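PDB 4TLV: ADP-ribosylating toxin CARDS from Mycoplasma pneumoniae, which transfers the ADP-ribosyl group of NAD(+) to multiple target proteins and causes vacuolization of mammalian cells as the bacterium's main virulence factor. Local coordinates for residues P6-Y11 with P183-L188; H24-L29 with Y81-D86; A58-F63 with T173-P178; T127-Q132 with A215-V220. One frame throughout, in Å; residues are numbered along the deposited sequence.

Interaction 1 of 4, residues P6-Y11 with P183-L188; sequences PVRFVY and PHYQEL. With SO4 (sulfate ion), chain G.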
# COMPACT_ATOMS: atom_id res chain seq x y z
N PRO A 6 -8.91 0.66 15.38
CA PRO A 6 -9.93 0.83 14.35
C PRO A 6 -9.43 1.77 13.27
O PRO A 6 -8.41 2.44 13.45
CB PRO A 6 -11.06 1.51 15.13
CG PRO A 6 -10.32 2.39 16.10
CD PRO A 6 -9.13 1.56 16.53
N VAL A 7 -10.12 1.82 12.14
CA VAL A 7 -9.92 2.90 11.21
C VAL A 7 -10.93 3.98 11.59
O VAL A 7 -12.14 3.82 11.41
CB VAL A 7 -10.09 2.42 9.75
CG1 VAL A 7 -10.21 3.59 8.82
CG2 VAL A 7 -8.88 1.55 9.35
N ARG A 8 -10.43 5.07 12.16
CA ARG A 8 -11.31 6.08 12.74
C ARG A 8 -11.61 7.20 11.74
O ARG A 8 -12.75 7.63 11.60
CB ARG A 8 -10.68 6.63 14.03
CG ARG A 8 -11.44 7.78 14.66
CD ARG A 8 -10.94 8.03 16.10
NE ARG A 8 -11.01 9.44 16.49
CZ ARG A 8 -12.14 10.12 16.66
NH1 ARG A 8 -13.32 9.54 16.47
NH2 ARG A 8 -12.08 11.40 17.02
N PHE A 9 -10.58 7.66 11.05
CA PHE A 9 -10.76 8.69 10.03
C PHE A 9 -10.29 8.22 8.67
O PHE A 9 -9.30 7.48 8.55
CB PHE A 9 -10.02 9.98 10.42
CG PHE A 9 -10.65 10.72 11.57
CD1 PHE A 9 -11.88 11.34 11.41
CD2 PHE A 9 -10.02 10.80 12.81
CE1 PHE A 9 -12.49 12.02 12.46
CE2 PHE A 9 -10.62 11.48 13.87
CZ PHE A 9 -11.85 12.09 13.70
N VAL A 10 -11.01 8.65 7.64
CA VAL A 10 -10.58 8.48 6.27
C VAL A 10 -10.55 9.88 5.63
O VAL A 10 -10.96 10.85 6.27
CB VAL A 10 -11.49 7.51 5.47
CG1 VAL A 10 -11.35 6.08 6.00
CG2 VAL A 10 -12.95 7.95 5.50
N TYR A 11 -10.07 9.98 4.40
CA TYR A 11 -9.80 11.30 3.78
C TYR A 11 -10.23 11.32 2.34
O TYR A 11 -10.16 10.31 1.64
CB TYR A 11 -8.30 11.62 3.85
CG TYR A 11 -7.83 11.61 5.26
CD1 TYR A 11 -7.90 12.77 6.02
CD2 TYR A 11 -7.39 10.44 5.87
CE1 TYR A 11 -7.52 12.77 7.34
CE2 TYR A 11 -7.02 10.43 7.21
CZ TYR A 11 -7.09 11.61 7.93
OH TYR A 11 -6.72 11.64 9.26
N PRO A 183 -18.57 22.91 12.12
CA PRO A 183 -19.38 23.06 13.34
C PRO A 183 -20.51 22.02 13.42
O PRO A 183 -21.04 21.79 14.50
CB PRO A 183 -19.97 24.47 13.20
CG PRO A 183 -19.91 24.77 11.72
CD PRO A 183 -18.67 24.07 11.22
N HIS A 184 -20.88 21.42 12.29
CA HIS A 184 -21.89 20.37 12.27
C HIS A 184 -21.34 18.98 12.54
O HIS A 184 -22.09 18.00 12.54
CB HIS A 184 -22.62 20.36 10.92
CG HIS A 184 -23.26 21.67 10.56
ND1 HIS A 184 -24.32 22.19 11.28
CD2 HIS A 184 -23.01 22.55 9.56
CE1 HIS A 184 -24.68 23.34 10.74
NE2 HIS A 184 -23.90 23.58 9.69
N TYR A 185 -20.03 18.87 12.75
CA TYR A 185 -19.44 17.56 13.03
C TYR A 185 -19.97 17.00 14.34
O TYR A 185 -20.11 17.72 15.33
CB TYR A 185 -17.91 17.64 13.10
CG TYR A 185 -17.27 16.33 13.55
CD1 TYR A 185 -17.23 15.23 12.69
CD2 TYR A 185 -16.70 16.20 14.82
CE1 TYR A 185 -16.65 14.04 13.10
CE2 TYR A 185 -16.12 15.01 15.23
CZ TYR A 185 -16.10 13.93 14.36
OH TYR A 185 -15.54 12.73 14.74
N GLN A 186 -20.27 15.71 14.36
CA GLN A 186 -20.63 15.04 15.60
C GLN A 186 -19.58 13.99 15.97
O GLN A 186 -19.25 13.14 15.14
CB GLN A 186 -22.02 14.38 15.44
CG GLN A 186 -23.13 15.39 15.14
CD GLN A 186 -24.48 14.73 14.91
OE1 GLN A 186 -24.72 13.63 15.40
NE2 GLN A 186 -25.36 15.40 14.17
N GLU A 187 -19.05 14.06 17.19
CA GLU A 187 -18.07 13.06 17.64
C GLU A 187 -18.82 11.85 18.18
O GLU A 187 -19.32 11.87 19.31
CB GLU A 187 -17.14 13.62 18.72
CG GLU A 187 -16.07 12.62 19.18
CD GLU A 187 -15.41 11.93 18.00
OE1 GLU A 187 -14.63 12.60 17.28
OE2 GLU A 187 -15.69 10.72 17.77
N LEU A 188 -18.94 10.81 17.37
CA LEU A 188 -19.74 9.67 17.79
C LEU A 188 -18.92 8.44 18.20
O LEU A 188 -19.50 7.40 18.51
CB LEU A 188 -20.74 9.30 16.70
CG LEU A 188 -21.75 10.41 16.41
CD1 LEU A 188 -22.70 9.98 15.28
CD2 LEU A 188 -22.54 10.79 17.69
S SO4 G . -8.30 12.06 17.22
O1 SO4 G . -9.53 12.70 17.68
O2 SO4 G . -7.33 11.95 18.32
O3 SO4 G . -8.62 10.72 16.75
O4 SO4 G . -7.71 12.87 16.14
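Arg-8 meets the carboxylate of Glu-187 end-on, one nitrogen to each oxygen, in a bidentate salt bridge. On the arginine side, the bond from Arg-8 NH2 to Glu-187 OE1 (2.8 Å) is nearly straight at 170°, with OE1 in the guanidinium plane. The acid is turned, its plane lying 52° from that of the guanidinium. Consequently Arg-8 NH1 reaches Glu-187 OE2 (2.9 Å) on the syn side with some tilt, whereas OE1 is approached from above its own plane. The Tyr-185 hydroxyl donates to Glu-187 OE1 from the opposite face (OH to OE1, 2.7 Å), so this oxygen is gripped from both faces and rotation of the carboxylate is restrained. A bend at chi2 of Glu-187 (46°) brings the acid back beside that hydroxyl. These residues join the start of strand 9-14 and the residue just before it, at an outermost strand of the antiparallel sheet in the mono-ADP-ribosyltransferase domain, to the loop after strand 168-181. Along another edge of the guanidinium lies a sulfate, probably from the crystallisation liquor: Arg-8 NE bonds its O3 (2.7 Å) and NH2 its O1 (2.9 Å), and Arg-147 bonds the same anion. Phe-9 CE2 sits 3.1 Å above one guanidinium face, offset toward the rim, and Phe-9 CE1 approaches Tyr-185 OH obliquely at 3.9 Å.

Interaction 2 of 4, residues H24-L29 with Y81-D86; sequences HGFSTL and YEIRAD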
# COMPACT_ATOMS: atom_id res chain seq x y z
N HIS A 24 -23.80 19.60 3.78
CA HIS A 24 -24.52 18.55 3.07
C HIS A 24 -23.86 17.17 3.02
O HIS A 24 -24.48 16.23 2.56
CB HIS A 24 -24.80 18.98 1.63
CG HIS A 24 -25.62 20.23 1.53
ND1 HIS A 24 -26.96 20.25 1.82
CD2 HIS A 24 -25.28 21.50 1.20
CE1 HIS A 24 -27.43 21.48 1.66
NE2 HIS A 24 -26.42 22.25 1.28
N GLY A 25 -22.61 17.06 3.46
CA GLY A 25 -21.88 15.81 3.32
C GLY A 25 -21.54 15.53 1.86
O GLY A 25 -21.41 16.45 1.05
N PHE A 26 -21.38 14.25 1.51
CA PHE A 26 -21.08 13.87 0.13
C PHE A 26 -22.20 13.02 -0.45
O PHE A 26 -22.71 12.12 0.20
CB PHE A 26 -19.77 13.07 0.07
CG PHE A 26 -18.56 13.84 0.49
CD1 PHE A 26 -17.88 14.64 -0.43
CD2 PHE A 26 -18.10 13.78 1.80
CE1 PHE A 26 -16.77 15.37 -0.05
CE2 PHE A 26 -16.97 14.51 2.19
CZ PHE A 26 -16.31 15.29 1.26
N SER A 27 -22.58 13.30 -1.69
CA SER A 27 -23.65 12.55 -2.35
C SER A 27 -23.07 11.55 -3.32
O SER A 27 -21.94 11.72 -3.78
CB SER A 27 -24.59 13.51 -3.09
OG SER A 27 -25.31 14.31 -2.17
N THR A 28 -23.83 10.51 -3.67
CA THR A 28 -23.34 9.49 -4.59
C THR A 28 -23.49 9.94 -6.04
O THR A 28 -24.28 10.83 -6.35
CB THR A 28 -24.12 8.17 -4.43
OG1 THR A 28 -25.46 8.37 -4.89
CG2 THR A 28 -24.16 7.73 -2.95
N LEU A 29 -22.75 9.30 -6.94
CA LEU A 29 -22.92 9.49 -8.37
C LEU A 29 -24.27 8.95 -8.85
O LEU A 29 -24.96 9.58 -9.66
CB LEU A 29 -21.79 8.79 -9.14
CG LEU A 29 -20.38 9.34 -8.93
CD1 LEU A 29 -19.33 8.32 -9.35
CD2 LEU A 29 -20.21 10.66 -9.67
N TYR A 81 -10.68 16.66 2.94
CA TYR A 81 -11.62 16.46 4.03
C TYR A 81 -11.27 15.27 4.90
O TYR A 81 -10.94 14.20 4.39
CB TYR A 81 -13.02 16.25 3.47
CG TYR A 81 -13.54 17.49 2.81
CD1 TYR A 81 -14.07 18.53 3.58
CD2 TYR A 81 -13.49 17.65 1.44
CE1 TYR A 81 -14.55 19.67 2.98
CE2 TYR A 81 -13.96 18.81 0.83
CZ TYR A 81 -14.49 19.80 1.61
OH TYR A 81 -14.97 20.96 1.04
N GLU A 82 -11.37 15.47 6.21
CA GLU A 82 -11.16 14.42 7.19
C GLU A 82 -12.53 13.95 7.67
O GLU A 82 -13.34 14.76 8.13
CB GLU A 82 -10.37 14.98 8.37
CG GLU A 82 -10.20 14.01 9.52
CD GLU A 82 -9.44 14.64 10.68
OE1 GLU A 82 -10.00 15.54 11.32
OE2 GLU A 82 -8.30 14.24 10.93
N ILE A 83 -12.80 12.65 7.54
CA ILE A 83 -14.15 12.11 7.68
C ILE A 83 -14.14 10.94 8.67
O ILE A 83 -13.41 9.97 8.47
CB ILE A 83 -14.64 11.57 6.31
CG1 ILE A 83 -14.56 12.65 5.22
CG2 ILE A 83 -16.04 10.96 6.42
CD1 ILE A 83 -14.64 12.10 3.78
N ARG A 84 -14.96 11.03 9.72
CA ARG A 84 -15.06 9.95 10.69
C ARG A 84 -15.74 8.78 10.01
O ARG A 84 -16.82 8.93 9.45
CB ARG A 84 -15.84 10.36 11.95
CG ARG A 84 -16.04 9.25 12.98
CD ARG A 84 -16.82 9.73 14.25
NE ARG A 84 -17.92 10.63 13.89
CZ ARG A 84 -19.08 10.24 13.37
NH1 ARG A 84 -19.32 8.94 13.17
NH2 ARG A 84 -19.99 11.14 13.03
N ALA A 85 -15.11 7.61 10.08
CA ALA A 85 -15.66 6.40 9.48
C ALA A 85 -16.64 5.69 10.42
O ALA A 85 -16.51 5.79 11.63
CB ALA A 85 -14.54 5.45 9.10
N ASP A 86 -17.61 4.99 9.85
CA ASP A 86 -18.59 4.24 10.64
C ASP A 86 -18.92 2.94 9.89
O ASP A 86 -18.24 2.61 8.93
CB ASP A 86 -19.84 5.10 10.94
CG ASP A 86 -20.59 5.55 9.67
OD1 ASP A 86 -20.57 4.81 8.67
OD2 ASP A 86 -21.23 6.63 9.69
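Phe-26 drives the edge of its ring at the face of Tyr-81, a T-shaped pair with centroids 5.5 Å apart and planes at 79°. The leading atom is Phe-26 CZ, which lies 3.7 Å from Tyr-81 CD2 and 3.9 Å from Tyr-81 CG, so the edge lands over the side of the tyrosine ring nearer its CB. Both aromatic residues have CG beside the backbone N and opposite the carbonyl carbon, with chi1 of Phe-26 at -64°; their CB atoms point at each other's segment, and the phenylalanine tip meets the tyrosine near the root of its side chain. Ile-83 joins them from the same strand, two residues on from Tyr-81. Its CG1 branch continues outward with CD1 anti to CA (chi2 163°), which brings Ile-83 CD1 to 3.7 Å from Phe-26 CE2, at an oblique approach to that ring. Phe-26 thus rests its CZ on one residue and the adjacent ring carbon on another. No hydrogen bond crosses the contact; the tyrosine hydroxyl is instead bonded to the backbone O of Arg-16. Gly-25, with positive phi, takes the chain out of helix 18-24 just before Phe-26. Within the transferase domain the phenylalanine also touches Ile-21 of that helix, Arg-12 and Asp-14 of strand 9-14, and Val-146 of strand 146-156, beside strand 76-84.

Interaction 3 of 4, residues A58-F63 with T173-P178; sequences AAIRFF and TRINEP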
# COMPACT_ATOMS: atom_id res chain seq x y z
N ALA A 58 -2.44 9.23 0.36
CA ALA A 58 -3.07 8.47 -0.71
C ALA A 58 -4.28 9.20 -1.30
O ALA A 58 -4.52 9.14 -2.50
CB ALA A 58 -3.46 7.06 -0.21
N ALA A 59 -5.05 9.90 -0.46
CA ALA A 59 -6.19 10.66 -0.96
C ALA A 59 -5.75 11.75 -1.95
O ALA A 59 -6.51 12.11 -2.85
CB ALA A 59 -6.98 11.30 0.19
N ILE A 60 -4.56 12.29 -1.76
CA ILE A 60 -4.16 13.47 -2.53
C ILE A 60 -3.24 13.15 -3.71
O ILE A 60 -2.96 14.02 -4.56
CB ILE A 60 -3.54 14.59 -1.64
CG1 ILE A 60 -3.47 15.91 -2.41
CG2 ILE A 60 -2.15 14.21 -1.19
CD1 ILE A 60 -3.21 17.14 -1.52
N ARG A 61 -2.79 11.90 -3.81
CA ARG A 61 -1.86 11.53 -4.89
C ARG A 61 -2.34 11.93 -6.30
O ARG A 61 -1.55 12.49 -7.09
CB ARG A 61 -1.51 10.03 -4.84
CG ARG A 61 -0.58 9.53 -5.98
CD ARG A 61 0.71 10.35 -6.11
NE ARG A 61 1.47 9.89 -7.27
CZ ARG A 61 1.22 10.26 -8.52
NH1 ARG A 61 0.24 11.12 -8.78
NH2 ARG A 61 1.96 9.77 -9.53
N PHE A 62 -3.60 11.67 -6.63
CA PHE A 62 -4.08 11.96 -7.99
C PHE A 62 -3.92 13.44 -8.28
O PHE A 62 -3.72 13.85 -9.42
CB PHE A 62 -5.57 11.57 -8.19
CG PHE A 62 -6.54 12.55 -7.58
CD1 PHE A 62 -6.87 12.49 -6.23
CD2 PHE A 62 -7.10 13.57 -8.35
CE1 PHE A 62 -7.74 13.41 -5.65
CE2 PHE A 62 -7.98 14.50 -7.77
CZ PHE A 62 -8.31 14.41 -6.42
N PHE A 63 -4.03 14.24 -7.23
CA PHE A 63 -4.05 15.69 -7.35
C PHE A 63 -2.66 16.25 -7.73
O PHE A 63 -2.55 17.40 -8.16
CB PHE A 63 -4.58 16.29 -6.03
CG PHE A 63 -5.02 17.72 -6.14
CD1 PHE A 63 -6.10 18.07 -6.93
CD2 PHE A 63 -4.36 18.72 -5.44
CE1 PHE A 63 -6.52 19.39 -7.02
CE2 PHE A 63 -4.77 20.03 -5.53
CZ PHE A 63 -5.86 20.37 -6.32
N THR A 173 2.12 18.41 -4.21
CA THR A 173 0.94 18.97 -3.57
C THR A 173 1.33 19.56 -2.24
O THR A 173 2.37 19.22 -1.68
CB THR A 173 -0.14 17.89 -3.37
OG1 THR A 173 0.42 16.81 -2.62
CG2 THR A 173 -0.61 17.35 -4.72
N ARG A 174 0.50 20.46 -1.75
CA ARG A 174 0.71 21.04 -0.43
C ARG A 174 -0.59 21.05 0.35
O ARG A 174 -1.66 21.35 -0.21
CB ARG A 174 1.25 22.47 -0.56
CG ARG A 174 2.61 22.56 -1.24
CD ARG A 174 3.13 23.98 -1.18
NE ARG A 174 2.11 24.92 -1.64
CZ ARG A 174 2.20 26.24 -1.52
NH1 ARG A 174 3.27 26.78 -0.95
NH2 ARG A 174 1.21 27.01 -1.96
N ILE A 175 -0.52 20.69 1.62
CA ILE A 175 -1.67 20.83 2.49
C ILE A 175 -1.50 22.12 3.31
O ILE A 175 -0.63 22.22 4.17
CB ILE A 175 -1.84 19.61 3.41
CG1 ILE A 175 -1.92 18.34 2.56
CG2 ILE A 175 -3.11 19.77 4.28
CD1 ILE A 175 -1.96 17.06 3.36
N ASN A 176 -2.31 23.11 3.00
CA ASN A 176 -2.16 24.42 3.63
C ASN A 176 -2.86 24.55 4.99
O ASN A 176 -4.00 24.12 5.16
CB ASN A 176 -2.65 25.49 2.67
CG ASN A 176 -1.89 25.46 1.35
OD1 ASN A 176 -0.67 25.62 1.33
ND2 ASN A 176 -2.60 25.22 0.25
N GLU A 177 -2.16 25.13 5.97
CA GLU A 177 -2.79 25.56 7.21
C GLU A 177 -3.66 26.77 6.88
O GLU A 177 -3.43 27.43 5.87
CB GLU A 177 -1.76 25.95 8.27
CG GLU A 177 -0.76 24.86 8.61
CD GLU A 177 -1.42 23.56 9.08
OE1 GLU A 177 -2.60 23.59 9.48
OE2 GLU A 177 -0.74 22.51 9.05
N PRO A 178 -4.67 27.04 7.72
CA PRO A 178 -5.02 26.30 8.93
C PRO A 178 -6.14 25.31 8.67
O PRO A 178 -6.87 25.40 7.68
CB PRO A 178 -5.56 27.40 9.86
CG PRO A 178 -5.86 28.61 8.95
CD PRO A 178 -5.58 28.18 7.53
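Ile-60 and Thr-173 reach toward each other tip to tip, packing helix 56-60 on strand 168-181 of the antiparallel sheet in the mono-ADP-ribosyltransferase domain. From CB, which points at the strand, the isoleucine divides into two branches. The short one, CG2, comes to 3.9 Å from Thr-173 OG1. The longer one starts at CG1, held anti to the backbone N (chi1 -166°), and lies 3.9 Å from the threonine methyl CG2. At its end, Ile-60 CD1 presses against Thr-173 CB at 3.7 Å, while the same methyl lies more loosely, 4.4 Å from Ile-175 CG1, two residues along the strand. Val-152 of strand 146-156 and Val-13 of strand 9-14 also touch Ile-60. Thr-173 OG1 hydrogen-bonds a glycerol, probably from the crystallisation liquor, while also lying against Ile-60; its CG2 packs on Ile-60 CG1. That methyl also meets Phe-63, which follows Ile-60 by one short turn closed by the bond from Phe-63 N to Ile-60 O. Here Thr-173 CG2 approaches the phenylalanine ring obliquely, 4.1 Å from CD2, and comes to 3.8 Å from the backbone atom Phe-63 C.

Interaction 4 of 4, residues T127-Q132 with A215-V220; sequences TSFAYQ and ASVADV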
# COMPACT_ATOMS: atom_id res chain seq x y z
N THR A 127 -2.73 -4.46 -7.20
CA THR A 127 -1.49 -3.88 -7.66
C THR A 127 -1.74 -2.42 -8.03
O THR A 127 -1.60 -1.53 -7.17
CB THR A 127 -0.83 -4.73 -8.78
OG1 THR A 127 -1.69 -4.81 -9.93
CG2 THR A 127 -0.55 -6.14 -8.27
N SER A 128 -2.22 -2.18 -9.24
CA SER A 128 -2.44 -0.83 -9.79
C SER A 128 -3.19 0.17 -8.90
O SER A 128 -2.76 1.33 -8.78
CB SER A 128 -3.14 -0.91 -11.15
OG SER A 128 -2.36 -1.68 -12.05
N PHE A 129 -4.32 -0.24 -8.32
CA PHE A 129 -5.12 0.68 -7.52
C PHE A 129 -4.91 0.59 -6.01
O PHE A 129 -5.51 1.36 -5.27
CB PHE A 129 -6.62 0.48 -7.80
CG PHE A 129 -6.98 0.63 -9.25
CD1 PHE A 129 -6.83 1.85 -9.89
CD2 PHE A 129 -7.47 -0.45 -9.97
CE1 PHE A 129 -7.18 2.01 -11.23
CE2 PHE A 129 -7.81 -0.30 -11.32
CZ PHE A 129 -7.66 0.93 -11.95
N ALA A 130 -4.10 -0.35 -5.55
CA ALA A 130 -4.02 -0.64 -4.12
C ALA A 130 -3.50 0.53 -3.28
O ALA A 130 -3.93 0.74 -2.14
CB ALA A 130 -3.16 -1.89 -3.88
N TYR A 131 -2.57 1.30 -3.84
CA TYR A 131 -1.96 2.43 -3.14
C TYR A 131 -3.00 3.46 -2.72
O TYR A 131 -2.75 4.30 -1.85
CB TYR A 131 -0.91 3.12 -4.02
CG TYR A 131 -1.54 4.00 -5.09
CD1 TYR A 131 -1.83 5.33 -4.84
CD2 TYR A 131 -1.88 3.48 -6.33
CE1 TYR A 131 -2.44 6.13 -5.79
CE2 TYR A 131 -2.51 4.26 -7.29
CZ TYR A 131 -2.78 5.59 -7.02
OH TYR A 131 -3.39 6.38 -7.97
N GLN A 132 -4.17 3.44 -3.37
CA GLN A 132 -5.25 4.36 -3.02
C GLN A 132 -5.76 4.16 -1.58
O GLN A 132 -6.41 5.04 -1.02
CB GLN A 132 -6.41 4.26 -4.02
CG GLN A 132 -6.02 4.72 -5.43
CD GLN A 132 -7.15 4.61 -6.43
OE1 GLN A 132 -7.21 5.55 -7.34
NE2 GLN A 132 -7.98 3.68 -6.37
N ALA A 215 -12.89 -1.37 -18.41
CA ALA A 215 -12.43 -0.51 -17.32
C ALA A 215 -12.01 0.86 -17.84
O ALA A 215 -11.76 1.02 -19.04
CB ALA A 215 -11.27 -1.16 -16.58
N SER A 216 -11.97 1.84 -16.95
CA SER A 216 -11.43 3.15 -17.27
C SER A 216 -10.40 3.48 -16.19
O SER A 216 -10.56 3.11 -15.03
CB SER A 216 -12.54 4.21 -17.30
OG SER A 216 -13.44 3.97 -18.37
N VAL A 217 -9.32 4.14 -16.60
CA VAL A 217 -8.19 4.40 -15.72
C VAL A 217 -7.72 5.81 -15.97
O VAL A 217 -7.50 6.19 -17.13
CB VAL A 217 -6.98 3.48 -16.04
CG1 VAL A 217 -5.86 3.71 -15.03
CG2 VAL A 217 -7.39 2.02 -16.05
N ALA A 218 -7.57 6.58 -14.91
CA ALA A 218 -6.94 7.88 -15.04
C ALA A 218 -5.41 7.73 -14.89
O ALA A 218 -4.92 7.12 -13.93
CB ALA A 218 -7.49 8.85 -14.01
N ASP A 219 -4.67 8.27 -15.85
CA ASP A 219 -3.20 8.29 -15.79
C ASP A 219 -2.79 9.51 -14.95
O ASP A 219 -2.99 10.65 -15.37
CB ASP A 219 -2.64 8.41 -17.21
CG ASP A 219 -1.14 8.42 -17.25
OD1 ASP A 219 -0.50 8.67 -16.21
OD2 ASP A 219 -0.59 8.15 -18.34
N VAL A 220 -2.21 9.27 -13.77
CA VAL A 220 -1.84 10.39 -12.89
C VAL A 220 -0.33 10.59 -12.74
O VAL A 220 0.14 11.06 -11.70
CB VAL A 220 -2.56 10.31 -11.51
CG1 VAL A 220 -4.06 10.53 -11.69
CG2 VAL A 220 -2.26 8.96 -10.80
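Val-217 touches Phe-129 first as strand 214-219 runs past the loop that follows helix 115-126. Its methyl CG2 stands at the edge of the phenylalanine ring, near the ring plane and 4.3 Å from Phe-129 CZ, a light touch of one methyl on one ring carbon. Ala-218 then pairs through its backbone with Ala-226 of the adjacent strand, and the Asp-219 carboxylate turns to Ser-268 and to the backbone N of Ser-221. At Val-220, just past the strand, the CB does point at the other segment: its CG2 faces Tyr-131 from the opposite direction, 4.0 Å from OH. Chi1 of -67° sets CG1 of Val-220 opposite the carbonyl carbon and leaves CG2, the branch that reaches the phenol, between the backbone N and the carbonyl carbon. Within its own segment, Gln-132 CG lies 3.7 Å above one face of the Tyr-131 ring, offset toward the rim. The pocket assigned, by inference, to NAD(+) binding includes 215-220, so the contact joins that region to the transferase domain. No hydrogen bond crosses between the two segments; the contact is therefore sparse van der Waals packing at two buried points, and the polar end of the tyrosine is satisfied by Ser-225 O, outside both.

How the interactions relate
From the N terminus, residues 6-11 open the longest of the four loops, closed only at 183-188 by interaction 1; interactions 2 and 3 both lie within it. Interaction 2 starts at 24-29 and closes at 81-86, but 58-63 of interaction 3 falls between these ends, so those two cross. Interaction 4 opens at 127-132, before interactions 3 and 1 close, and ends at 215-220, thereby crossing both; it follows interaction 2 in series. Interactions 1, 2 and 3 reach one antiparallel sheet, where strands 9-14 and 76-84 are neighbours. Interactions 3 and 4 touch through Arg-61 NH1 and Val-220 O, 2.9 Å apart, tying the helix 56-60 region to the inferred NAD(+) pocket.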